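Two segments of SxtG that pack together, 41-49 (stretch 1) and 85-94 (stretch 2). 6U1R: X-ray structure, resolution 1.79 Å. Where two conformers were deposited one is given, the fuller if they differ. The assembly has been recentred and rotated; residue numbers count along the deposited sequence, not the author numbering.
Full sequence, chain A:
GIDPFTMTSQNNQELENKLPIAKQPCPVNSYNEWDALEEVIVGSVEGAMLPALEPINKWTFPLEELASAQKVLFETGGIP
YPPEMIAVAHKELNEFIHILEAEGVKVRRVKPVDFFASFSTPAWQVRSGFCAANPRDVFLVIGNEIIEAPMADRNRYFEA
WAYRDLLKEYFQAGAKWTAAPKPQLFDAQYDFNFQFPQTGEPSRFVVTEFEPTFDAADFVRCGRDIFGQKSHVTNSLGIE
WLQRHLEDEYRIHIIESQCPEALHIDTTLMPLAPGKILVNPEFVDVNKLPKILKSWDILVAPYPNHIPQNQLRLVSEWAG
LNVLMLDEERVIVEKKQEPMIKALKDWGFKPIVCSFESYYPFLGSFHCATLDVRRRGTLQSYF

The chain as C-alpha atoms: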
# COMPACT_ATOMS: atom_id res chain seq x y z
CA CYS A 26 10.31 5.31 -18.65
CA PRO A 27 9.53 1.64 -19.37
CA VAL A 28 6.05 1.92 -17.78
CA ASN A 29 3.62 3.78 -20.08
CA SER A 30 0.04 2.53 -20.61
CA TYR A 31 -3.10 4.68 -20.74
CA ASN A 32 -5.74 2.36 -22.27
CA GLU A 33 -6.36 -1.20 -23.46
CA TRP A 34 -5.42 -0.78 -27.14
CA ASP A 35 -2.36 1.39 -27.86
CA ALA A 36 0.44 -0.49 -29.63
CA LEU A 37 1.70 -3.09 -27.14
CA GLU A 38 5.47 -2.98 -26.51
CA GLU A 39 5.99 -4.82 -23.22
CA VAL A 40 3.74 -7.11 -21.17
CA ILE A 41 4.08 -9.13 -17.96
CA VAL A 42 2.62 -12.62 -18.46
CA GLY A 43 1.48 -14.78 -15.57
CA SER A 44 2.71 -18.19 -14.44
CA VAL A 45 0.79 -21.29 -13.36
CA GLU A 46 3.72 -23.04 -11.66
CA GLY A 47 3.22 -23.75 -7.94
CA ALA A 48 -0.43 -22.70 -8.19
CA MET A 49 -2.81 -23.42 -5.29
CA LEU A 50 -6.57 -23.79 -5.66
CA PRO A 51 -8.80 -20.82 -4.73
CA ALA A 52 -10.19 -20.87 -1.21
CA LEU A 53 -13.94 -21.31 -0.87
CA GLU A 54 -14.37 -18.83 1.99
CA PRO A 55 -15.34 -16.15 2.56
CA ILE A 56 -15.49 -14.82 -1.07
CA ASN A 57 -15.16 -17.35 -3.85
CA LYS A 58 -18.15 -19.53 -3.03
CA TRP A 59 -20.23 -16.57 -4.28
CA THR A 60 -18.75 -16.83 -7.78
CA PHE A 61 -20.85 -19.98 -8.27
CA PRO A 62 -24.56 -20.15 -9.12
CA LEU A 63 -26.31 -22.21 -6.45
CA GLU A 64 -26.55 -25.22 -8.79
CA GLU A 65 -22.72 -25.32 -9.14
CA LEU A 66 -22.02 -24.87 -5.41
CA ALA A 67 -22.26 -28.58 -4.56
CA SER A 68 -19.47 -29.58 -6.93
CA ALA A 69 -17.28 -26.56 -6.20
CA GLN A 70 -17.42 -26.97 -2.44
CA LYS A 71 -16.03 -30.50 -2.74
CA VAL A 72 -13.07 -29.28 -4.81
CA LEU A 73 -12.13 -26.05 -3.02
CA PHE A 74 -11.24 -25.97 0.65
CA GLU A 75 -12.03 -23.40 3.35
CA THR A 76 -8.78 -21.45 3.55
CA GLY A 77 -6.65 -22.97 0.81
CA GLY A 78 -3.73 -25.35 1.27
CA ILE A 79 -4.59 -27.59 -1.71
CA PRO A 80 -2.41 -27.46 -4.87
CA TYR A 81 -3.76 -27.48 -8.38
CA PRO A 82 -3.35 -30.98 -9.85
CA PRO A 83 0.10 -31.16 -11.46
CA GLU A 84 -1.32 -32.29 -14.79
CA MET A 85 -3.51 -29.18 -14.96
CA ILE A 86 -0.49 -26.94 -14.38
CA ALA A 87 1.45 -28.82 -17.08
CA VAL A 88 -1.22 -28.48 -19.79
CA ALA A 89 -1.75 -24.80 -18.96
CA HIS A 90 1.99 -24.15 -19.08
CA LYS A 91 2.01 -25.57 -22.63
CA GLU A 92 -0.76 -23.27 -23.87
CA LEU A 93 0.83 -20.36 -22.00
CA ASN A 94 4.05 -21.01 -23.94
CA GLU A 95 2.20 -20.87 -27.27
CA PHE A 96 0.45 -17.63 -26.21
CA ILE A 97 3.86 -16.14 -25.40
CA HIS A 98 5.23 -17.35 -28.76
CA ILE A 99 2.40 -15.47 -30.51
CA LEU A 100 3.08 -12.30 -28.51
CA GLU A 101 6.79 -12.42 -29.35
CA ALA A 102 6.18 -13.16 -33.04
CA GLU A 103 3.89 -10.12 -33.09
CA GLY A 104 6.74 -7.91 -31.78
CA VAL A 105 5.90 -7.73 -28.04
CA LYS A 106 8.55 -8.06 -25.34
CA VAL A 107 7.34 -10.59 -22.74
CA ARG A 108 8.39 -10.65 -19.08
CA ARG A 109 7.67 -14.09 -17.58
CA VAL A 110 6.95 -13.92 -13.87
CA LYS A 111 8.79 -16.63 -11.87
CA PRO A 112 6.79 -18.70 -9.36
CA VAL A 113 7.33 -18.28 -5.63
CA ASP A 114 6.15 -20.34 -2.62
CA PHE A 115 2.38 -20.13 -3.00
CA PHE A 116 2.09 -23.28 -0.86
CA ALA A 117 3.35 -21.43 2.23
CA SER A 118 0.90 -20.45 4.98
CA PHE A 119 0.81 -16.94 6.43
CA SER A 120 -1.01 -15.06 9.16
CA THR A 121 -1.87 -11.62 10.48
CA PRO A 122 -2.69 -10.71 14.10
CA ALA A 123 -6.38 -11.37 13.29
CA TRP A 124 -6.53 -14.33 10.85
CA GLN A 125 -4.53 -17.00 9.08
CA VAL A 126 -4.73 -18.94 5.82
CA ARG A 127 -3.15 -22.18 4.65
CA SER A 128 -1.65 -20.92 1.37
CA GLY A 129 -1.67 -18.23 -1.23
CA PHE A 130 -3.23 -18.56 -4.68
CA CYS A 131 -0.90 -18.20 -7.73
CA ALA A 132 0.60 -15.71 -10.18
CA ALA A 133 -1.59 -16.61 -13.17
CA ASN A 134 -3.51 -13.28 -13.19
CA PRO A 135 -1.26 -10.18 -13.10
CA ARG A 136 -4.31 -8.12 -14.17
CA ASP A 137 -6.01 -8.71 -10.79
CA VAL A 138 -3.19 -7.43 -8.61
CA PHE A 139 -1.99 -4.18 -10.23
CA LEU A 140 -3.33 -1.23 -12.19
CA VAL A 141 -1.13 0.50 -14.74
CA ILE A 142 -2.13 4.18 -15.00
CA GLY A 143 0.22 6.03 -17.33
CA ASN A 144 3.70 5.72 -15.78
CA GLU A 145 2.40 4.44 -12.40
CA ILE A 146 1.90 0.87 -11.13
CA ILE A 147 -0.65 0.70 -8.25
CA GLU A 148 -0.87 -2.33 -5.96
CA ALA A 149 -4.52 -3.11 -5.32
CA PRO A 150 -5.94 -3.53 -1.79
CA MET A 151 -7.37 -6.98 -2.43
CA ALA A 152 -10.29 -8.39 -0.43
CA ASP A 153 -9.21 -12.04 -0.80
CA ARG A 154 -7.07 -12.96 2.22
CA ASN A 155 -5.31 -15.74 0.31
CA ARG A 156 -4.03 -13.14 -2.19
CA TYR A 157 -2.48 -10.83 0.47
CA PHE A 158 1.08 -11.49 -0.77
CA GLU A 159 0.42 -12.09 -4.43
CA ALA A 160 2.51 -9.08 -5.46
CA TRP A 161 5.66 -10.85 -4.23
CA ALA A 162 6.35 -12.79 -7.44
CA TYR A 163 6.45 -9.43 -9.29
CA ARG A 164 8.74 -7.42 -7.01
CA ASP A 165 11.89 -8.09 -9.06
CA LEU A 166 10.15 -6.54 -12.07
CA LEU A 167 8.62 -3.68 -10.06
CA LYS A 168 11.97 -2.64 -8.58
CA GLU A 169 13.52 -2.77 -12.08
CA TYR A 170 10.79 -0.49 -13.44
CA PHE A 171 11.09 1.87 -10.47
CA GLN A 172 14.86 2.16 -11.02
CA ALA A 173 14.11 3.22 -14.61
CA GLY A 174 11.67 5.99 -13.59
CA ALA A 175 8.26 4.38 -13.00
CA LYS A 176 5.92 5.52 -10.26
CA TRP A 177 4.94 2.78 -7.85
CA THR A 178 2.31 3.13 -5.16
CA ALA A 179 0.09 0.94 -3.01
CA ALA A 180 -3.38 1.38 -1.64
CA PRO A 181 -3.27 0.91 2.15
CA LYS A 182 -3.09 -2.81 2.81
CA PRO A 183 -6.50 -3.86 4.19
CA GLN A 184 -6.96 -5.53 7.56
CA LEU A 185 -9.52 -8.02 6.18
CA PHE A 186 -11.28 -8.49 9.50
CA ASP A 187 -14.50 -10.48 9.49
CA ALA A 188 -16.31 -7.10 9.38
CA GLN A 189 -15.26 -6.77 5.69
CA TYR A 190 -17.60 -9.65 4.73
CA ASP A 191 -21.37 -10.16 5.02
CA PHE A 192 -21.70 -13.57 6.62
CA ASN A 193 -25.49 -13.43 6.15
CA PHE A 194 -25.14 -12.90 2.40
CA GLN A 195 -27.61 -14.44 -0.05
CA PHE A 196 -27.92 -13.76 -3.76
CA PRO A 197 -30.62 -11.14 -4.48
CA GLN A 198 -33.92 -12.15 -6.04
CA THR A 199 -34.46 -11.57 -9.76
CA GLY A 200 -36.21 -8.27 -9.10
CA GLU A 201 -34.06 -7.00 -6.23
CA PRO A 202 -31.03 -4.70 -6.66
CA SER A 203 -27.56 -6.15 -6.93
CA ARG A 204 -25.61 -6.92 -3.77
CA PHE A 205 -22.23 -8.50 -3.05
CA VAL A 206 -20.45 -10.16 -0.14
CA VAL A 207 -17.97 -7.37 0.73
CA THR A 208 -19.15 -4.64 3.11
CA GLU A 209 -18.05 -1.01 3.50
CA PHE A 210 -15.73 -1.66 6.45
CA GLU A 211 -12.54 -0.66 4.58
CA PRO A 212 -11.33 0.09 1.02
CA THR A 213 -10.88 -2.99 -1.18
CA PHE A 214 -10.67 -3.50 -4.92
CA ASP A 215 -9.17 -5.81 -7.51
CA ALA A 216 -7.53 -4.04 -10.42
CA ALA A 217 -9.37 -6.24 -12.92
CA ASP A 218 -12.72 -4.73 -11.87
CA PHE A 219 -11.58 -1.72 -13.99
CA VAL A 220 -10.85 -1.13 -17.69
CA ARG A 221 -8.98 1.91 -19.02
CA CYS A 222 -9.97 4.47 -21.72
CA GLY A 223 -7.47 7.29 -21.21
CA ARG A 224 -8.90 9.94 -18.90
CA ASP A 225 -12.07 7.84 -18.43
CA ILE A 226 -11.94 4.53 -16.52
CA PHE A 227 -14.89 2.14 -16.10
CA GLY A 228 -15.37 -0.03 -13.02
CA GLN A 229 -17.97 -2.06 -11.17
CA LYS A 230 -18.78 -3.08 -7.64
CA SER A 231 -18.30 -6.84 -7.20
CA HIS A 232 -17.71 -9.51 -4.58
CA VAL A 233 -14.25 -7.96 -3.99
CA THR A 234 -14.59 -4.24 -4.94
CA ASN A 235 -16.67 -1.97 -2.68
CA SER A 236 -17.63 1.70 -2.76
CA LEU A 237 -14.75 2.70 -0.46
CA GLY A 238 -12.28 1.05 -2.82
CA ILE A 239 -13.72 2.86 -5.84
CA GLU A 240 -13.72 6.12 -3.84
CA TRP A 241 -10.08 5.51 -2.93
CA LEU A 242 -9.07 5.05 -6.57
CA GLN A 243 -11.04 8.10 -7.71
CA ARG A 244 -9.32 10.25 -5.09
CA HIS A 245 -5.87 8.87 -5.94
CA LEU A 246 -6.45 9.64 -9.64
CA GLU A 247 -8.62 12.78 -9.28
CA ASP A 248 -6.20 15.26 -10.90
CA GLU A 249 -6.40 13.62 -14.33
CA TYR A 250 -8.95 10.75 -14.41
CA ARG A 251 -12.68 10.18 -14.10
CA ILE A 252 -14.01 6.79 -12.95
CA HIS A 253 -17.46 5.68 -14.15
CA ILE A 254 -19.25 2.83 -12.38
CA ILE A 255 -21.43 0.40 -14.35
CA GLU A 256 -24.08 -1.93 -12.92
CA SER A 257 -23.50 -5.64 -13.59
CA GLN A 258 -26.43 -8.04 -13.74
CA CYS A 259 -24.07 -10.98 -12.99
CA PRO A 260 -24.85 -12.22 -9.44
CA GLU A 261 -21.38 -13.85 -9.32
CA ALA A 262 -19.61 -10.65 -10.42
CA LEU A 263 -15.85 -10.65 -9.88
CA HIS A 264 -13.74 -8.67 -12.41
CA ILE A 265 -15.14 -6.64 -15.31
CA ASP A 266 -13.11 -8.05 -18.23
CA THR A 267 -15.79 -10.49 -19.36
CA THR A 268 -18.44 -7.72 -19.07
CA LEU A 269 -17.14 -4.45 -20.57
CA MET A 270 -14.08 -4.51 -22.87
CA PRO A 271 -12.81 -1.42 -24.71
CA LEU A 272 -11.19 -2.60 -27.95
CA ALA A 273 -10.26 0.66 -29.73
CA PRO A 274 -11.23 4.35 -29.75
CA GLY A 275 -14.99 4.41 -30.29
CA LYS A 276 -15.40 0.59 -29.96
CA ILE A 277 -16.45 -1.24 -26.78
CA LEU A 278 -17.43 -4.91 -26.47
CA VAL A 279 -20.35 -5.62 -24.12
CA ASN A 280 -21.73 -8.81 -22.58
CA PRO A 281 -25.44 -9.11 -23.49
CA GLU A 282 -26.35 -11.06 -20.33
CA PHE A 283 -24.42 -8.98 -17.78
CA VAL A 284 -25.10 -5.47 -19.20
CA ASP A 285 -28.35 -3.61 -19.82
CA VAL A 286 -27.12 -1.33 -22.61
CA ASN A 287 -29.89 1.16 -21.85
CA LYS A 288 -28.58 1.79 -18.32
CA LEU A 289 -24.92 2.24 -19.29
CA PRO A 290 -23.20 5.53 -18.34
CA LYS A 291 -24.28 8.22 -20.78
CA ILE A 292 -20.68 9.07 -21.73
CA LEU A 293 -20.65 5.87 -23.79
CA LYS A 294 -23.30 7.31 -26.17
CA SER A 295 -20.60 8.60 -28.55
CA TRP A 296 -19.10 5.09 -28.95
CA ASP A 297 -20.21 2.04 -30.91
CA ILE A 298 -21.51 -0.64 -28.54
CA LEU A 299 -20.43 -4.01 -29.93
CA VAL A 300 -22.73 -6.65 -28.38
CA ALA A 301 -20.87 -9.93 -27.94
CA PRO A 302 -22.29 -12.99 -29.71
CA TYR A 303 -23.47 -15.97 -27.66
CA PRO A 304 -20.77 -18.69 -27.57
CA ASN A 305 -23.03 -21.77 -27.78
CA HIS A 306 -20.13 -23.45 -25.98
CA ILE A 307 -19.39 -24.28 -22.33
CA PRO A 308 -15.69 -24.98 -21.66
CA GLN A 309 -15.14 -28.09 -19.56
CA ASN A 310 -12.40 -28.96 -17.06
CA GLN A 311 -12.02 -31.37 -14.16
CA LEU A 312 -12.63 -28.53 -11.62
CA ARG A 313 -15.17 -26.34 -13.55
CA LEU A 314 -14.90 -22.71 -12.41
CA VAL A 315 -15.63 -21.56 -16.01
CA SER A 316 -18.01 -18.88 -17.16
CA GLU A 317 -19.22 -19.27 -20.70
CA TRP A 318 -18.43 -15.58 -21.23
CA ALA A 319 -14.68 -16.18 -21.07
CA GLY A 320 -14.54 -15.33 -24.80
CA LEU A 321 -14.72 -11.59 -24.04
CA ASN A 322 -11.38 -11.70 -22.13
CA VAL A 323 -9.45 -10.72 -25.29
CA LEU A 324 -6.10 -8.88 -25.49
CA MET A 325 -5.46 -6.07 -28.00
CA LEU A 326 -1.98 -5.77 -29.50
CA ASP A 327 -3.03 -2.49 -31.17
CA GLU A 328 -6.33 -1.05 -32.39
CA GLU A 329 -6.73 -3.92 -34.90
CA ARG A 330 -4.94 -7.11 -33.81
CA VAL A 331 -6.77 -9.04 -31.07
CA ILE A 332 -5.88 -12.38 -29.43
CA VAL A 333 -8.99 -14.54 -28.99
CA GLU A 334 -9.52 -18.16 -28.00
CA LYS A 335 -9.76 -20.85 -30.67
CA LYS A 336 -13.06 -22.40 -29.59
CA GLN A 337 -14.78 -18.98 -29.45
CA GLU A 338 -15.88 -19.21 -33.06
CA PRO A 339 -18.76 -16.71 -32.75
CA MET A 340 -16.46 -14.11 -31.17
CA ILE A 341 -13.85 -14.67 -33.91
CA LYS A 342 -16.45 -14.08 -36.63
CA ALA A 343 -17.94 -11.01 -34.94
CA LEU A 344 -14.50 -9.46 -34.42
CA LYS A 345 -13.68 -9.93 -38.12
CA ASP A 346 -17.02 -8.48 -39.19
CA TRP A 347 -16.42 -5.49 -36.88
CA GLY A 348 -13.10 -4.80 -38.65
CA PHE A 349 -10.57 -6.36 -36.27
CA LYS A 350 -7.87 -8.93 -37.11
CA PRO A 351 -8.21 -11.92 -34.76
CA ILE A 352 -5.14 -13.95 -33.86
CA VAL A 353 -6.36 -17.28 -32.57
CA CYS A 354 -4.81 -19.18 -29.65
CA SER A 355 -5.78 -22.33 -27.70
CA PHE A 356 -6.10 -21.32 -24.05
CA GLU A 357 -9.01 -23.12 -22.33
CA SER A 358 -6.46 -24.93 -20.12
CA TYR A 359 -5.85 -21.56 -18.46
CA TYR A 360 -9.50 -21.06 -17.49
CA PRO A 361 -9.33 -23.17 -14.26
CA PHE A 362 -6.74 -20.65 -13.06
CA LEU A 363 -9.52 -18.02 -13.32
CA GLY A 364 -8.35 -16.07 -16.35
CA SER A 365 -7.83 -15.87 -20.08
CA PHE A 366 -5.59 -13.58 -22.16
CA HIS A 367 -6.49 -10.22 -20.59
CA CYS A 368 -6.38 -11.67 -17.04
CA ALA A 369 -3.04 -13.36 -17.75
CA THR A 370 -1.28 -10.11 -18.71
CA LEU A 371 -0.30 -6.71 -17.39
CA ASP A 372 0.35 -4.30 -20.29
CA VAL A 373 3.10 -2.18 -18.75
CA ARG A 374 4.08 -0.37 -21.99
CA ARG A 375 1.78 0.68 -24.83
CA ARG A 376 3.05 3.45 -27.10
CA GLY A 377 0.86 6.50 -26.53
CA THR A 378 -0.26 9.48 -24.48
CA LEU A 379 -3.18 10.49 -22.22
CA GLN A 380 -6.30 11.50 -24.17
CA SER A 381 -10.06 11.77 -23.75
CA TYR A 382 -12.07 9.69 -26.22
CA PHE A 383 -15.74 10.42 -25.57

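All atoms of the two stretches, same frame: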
# COMPACT_ATOMS: atom_id res chain seq x y z
N ILE A 41 3.82 -8.07 -18.92
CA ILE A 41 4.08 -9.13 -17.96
C ILE A 41 3.06 -10.23 -18.21
O ILE A 41 1.87 -9.95 -18.34
CB ILE A 41 3.98 -8.62 -16.50
CG1 ILE A 41 4.95 -7.45 -16.28
CG2 ILE A 41 4.23 -9.77 -15.52
CD1 ILE A 41 4.90 -6.79 -14.87
N VAL A 42 3.52 -11.48 -18.29
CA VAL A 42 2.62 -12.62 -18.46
C VAL A 42 2.70 -13.46 -17.20
O VAL A 42 3.76 -13.61 -16.59
CB VAL A 42 2.96 -13.43 -19.73
CG1 VAL A 42 2.04 -14.60 -19.89
CG2 VAL A 42 2.81 -12.54 -20.96
N GLY A 43 1.56 -14.01 -16.78
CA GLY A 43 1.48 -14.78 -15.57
C GLY A 43 2.16 -16.15 -15.68
O GLY A 43 2.71 -16.55 -16.71
N SER A 44 2.13 -16.86 -14.56
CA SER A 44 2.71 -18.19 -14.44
C SER A 44 1.76 -19.08 -13.65
O SER A 44 1.14 -18.62 -12.68
CB SER A 44 4.08 -18.14 -13.73
OG SER A 44 4.47 -19.43 -13.26
N VAL A 45 1.62 -20.34 -14.08
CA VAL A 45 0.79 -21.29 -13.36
C VAL A 45 1.59 -22.22 -12.46
O VAL A 45 1.00 -23.03 -11.74
CB VAL A 45 -0.07 -22.14 -14.32
CG1 VAL A 45 -1.13 -21.30 -14.95
CG2 VAL A 45 0.81 -22.79 -15.41
N GLU A 46 2.91 -22.15 -12.48
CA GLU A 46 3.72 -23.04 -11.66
C GLU A 46 3.50 -22.78 -10.18
O GLU A 46 3.39 -21.62 -9.75
CB GLU A 46 5.19 -22.87 -12.01
CG GLU A 46 5.50 -23.18 -13.48
CD GLU A 46 6.97 -23.45 -13.71
OE1 GLU A 46 7.66 -22.57 -14.25
OE2 GLU A 46 7.42 -24.56 -13.35
N GLY A 47 3.41 -23.85 -9.39
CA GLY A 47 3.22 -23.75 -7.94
C GLY A 47 1.85 -23.30 -7.51
O GLY A 47 1.66 -22.99 -6.32
N ALA A 48 0.90 -23.26 -8.44
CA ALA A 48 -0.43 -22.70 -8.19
C ALA A 48 -1.22 -23.54 -7.19
O ALA A 48 -1.16 -24.77 -7.20
CB ALA A 48 -1.19 -22.59 -9.52
N MET A 49 -1.95 -22.85 -6.31
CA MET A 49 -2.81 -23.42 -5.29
C MET A 49 -4.26 -23.08 -5.60
O MET A 49 -4.55 -21.98 -6.06
CB MET A 49 -2.46 -22.88 -3.89
CG MET A 49 -0.99 -23.00 -3.52
SD MET A 49 -0.45 -24.71 -3.32
CE MET A 49 -1.40 -25.19 -1.89
N MET A 85 -2.87 -30.41 -14.52
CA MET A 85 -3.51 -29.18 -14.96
C MET A 85 -2.49 -28.07 -15.15
O MET A 85 -2.56 -27.32 -16.13
CB MET A 85 -4.59 -28.76 -13.96
CG MET A 85 -5.79 -29.68 -13.93
SD MET A 85 -7.11 -29.06 -12.86
CE MET A 85 -7.66 -27.63 -13.77
N ILE A 86 -1.54 -27.93 -14.22
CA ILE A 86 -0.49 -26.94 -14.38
C ILE A 86 0.31 -27.21 -15.66
O ILE A 86 0.64 -26.29 -16.42
CB ILE A 86 0.40 -26.92 -13.13
CG1 ILE A 86 -0.42 -26.36 -11.96
CG2 ILE A 86 1.67 -26.12 -13.37
CD1 ILE A 86 0.24 -26.48 -10.59
N ALA A 87 0.61 -28.48 -15.93
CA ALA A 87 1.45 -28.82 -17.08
C ALA A 87 0.77 -28.46 -18.39
O ALA A 87 1.39 -27.85 -19.28
CB ALA A 87 1.81 -30.30 -17.04
N VAL A 88 -0.52 -28.79 -18.54
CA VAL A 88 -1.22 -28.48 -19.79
C VAL A 88 -1.36 -26.97 -19.96
O VAL A 88 -1.22 -26.44 -21.07
CB VAL A 88 -2.59 -29.19 -19.87
CG1 VAL A 88 -2.41 -30.69 -19.85
CG2 VAL A 88 -3.51 -28.77 -18.75
N ALA A 89 -1.64 -26.25 -18.86
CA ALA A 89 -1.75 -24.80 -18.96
C ALA A 89 -0.41 -24.17 -19.29
O ALA A 89 -0.36 -23.17 -20.01
CB ALA A 89 -2.31 -24.21 -17.66
N HIS A 90 0.69 -24.72 -18.77
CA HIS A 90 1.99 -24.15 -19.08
C HIS A 90 2.28 -24.29 -20.57
O HIS A 90 2.86 -23.38 -21.17
CB HIS A 90 3.07 -24.83 -18.23
CG HIS A 90 4.37 -24.09 -18.18
ND1 HIS A 90 4.45 -22.72 -18.20
CD2 HIS A 90 5.65 -24.54 -18.11
CE1 HIS A 90 5.71 -22.34 -18.14
NE2 HIS A 90 6.47 -23.43 -18.09
N LYS A 91 1.81 -25.38 -21.19
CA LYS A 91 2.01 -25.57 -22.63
C LYS A 91 1.25 -24.51 -23.44
O LYS A 91 1.81 -23.93 -24.39
CB LYS A 91 1.58 -26.97 -23.04
CG LYS A 91 1.81 -27.26 -24.54
CD LYS A 91 1.19 -28.57 -25.01
CE LYS A 91 1.46 -28.77 -26.52
NZ LYS A 91 0.70 -29.91 -27.12
N GLU A 92 -0.01 -24.26 -23.10
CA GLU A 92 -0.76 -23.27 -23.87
C GLU A 92 -0.24 -21.86 -23.58
O GLU A 92 -0.19 -21.01 -24.48
CB GLU A 92 -2.26 -23.39 -23.57
CG GLU A 92 -2.85 -24.72 -24.02
CD GLU A 92 -4.36 -24.76 -24.01
OE1 GLU A 92 -4.99 -24.09 -23.17
OE2 GLU A 92 -4.93 -25.48 -24.88
N LEU A 93 0.17 -21.61 -22.34
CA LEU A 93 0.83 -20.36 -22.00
C LEU A 93 2.06 -20.13 -22.89
O LEU A 93 2.28 -19.02 -23.40
CB LEU A 93 1.22 -20.39 -20.53
CG LEU A 93 1.81 -19.11 -19.95
CD1 LEU A 93 0.86 -17.94 -20.04
CD2 LEU A 93 2.18 -19.36 -18.49
N ASN A 94 2.86 -21.17 -23.10
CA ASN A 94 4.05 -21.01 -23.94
C ASN A 94 3.68 -20.64 -25.38
O ASN A 94 4.36 -19.82 -26.00
CB ASN A 94 4.88 -22.30 -23.90
CG ASN A 94 5.70 -22.40 -22.63
OD1 ASN A 94 5.99 -21.39 -22.01
ND2 ASN A 94 6.07 -23.62 -22.24

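Packing of segment 41-49 of SxtG, a strand end (41-42) followed by loop and turn, against the helix 85-94. The contact buries 401 Å², both sides summed, and no hydrogen bond crosses it; the two stretches are held by van der Waals contact, most of it apolar.

Among the apolar side chains, Val 45 is the centre of the contact. Its CA-to-CB bond points toward the helix, its CA lies 5.9 Å from the CA of Ile 86, and its m rotamer (chi1 -70°) places CG2 among three residues on the loop-facing side of the helix: Val 45 CG2 is 4.0 Å from Ile 86 CG2 and 4.1 Å from both Ala 89 CB and His 90 CB. The CA-to-CB bond of Ala 89 points toward the other stretch. The CA-to-CB bond of Ile 86 points sideways to the loop, but the end of its side chain comes nearer; Ile 86 CD1 reaches Ala 48 CB at 4.3 Å, so this one residue touches both ends of the turn. One helical turn beyond Ala 89, the CA-to-CB bond of Leu 93 (chi1 t, chi2 p) points toward the other stretch, and Leu 93 CD1 meets Val 42 CG1 at 3.5 Å. The CA-to-CB bonds of Ala 87 and Val 88 point away, and these residues take no part.

The methyl groups also pack on main-chain atoms. Leu 93 CD2 lies 3.4 Å from Gly 43 O and 4.2 Å from Ser 44 CA, covering the chain where it leaves the strand. Ile 86 CG2 is 3.6 Å from Val 45 O and 4.1 Å from Glu 46 CA, while Ile 86 CD1 is 3.9 Å from Ala 48 N. Ile 86 thus lies along the turn itself. In the other direction, Val 45 CG2 approaches His 90 N at 3.9 Å; His 90 N is already bonded within the helix, to Ile 86 O at 2.8 Å.

Of the polar side chains, Glu 46, one of whose two deposited conformers is given, brings OE1 to 4.1 Å from His 90 NE2. The approach to the ring is oblique and too long for a hydrogen bond, so this pair adds proximity at the partly exposed margin.

Bonds within each stretch shape the contact. Val 45 to Ala 48 form a type II turn, closed by a weak bond from Ala 48 N to Val 45 O (3.3 Å). Gly 47 takes the positive phi (72°) that by itself favours glycine. Glu 46 N donates to Ser 44 OG (3.2 Å, 149°), a bond that ties the turn to the residue just before it. On the helix, Leu 93 N bonds to Ala 89 O at 2.9 Å, joining two of the residues that face the loop.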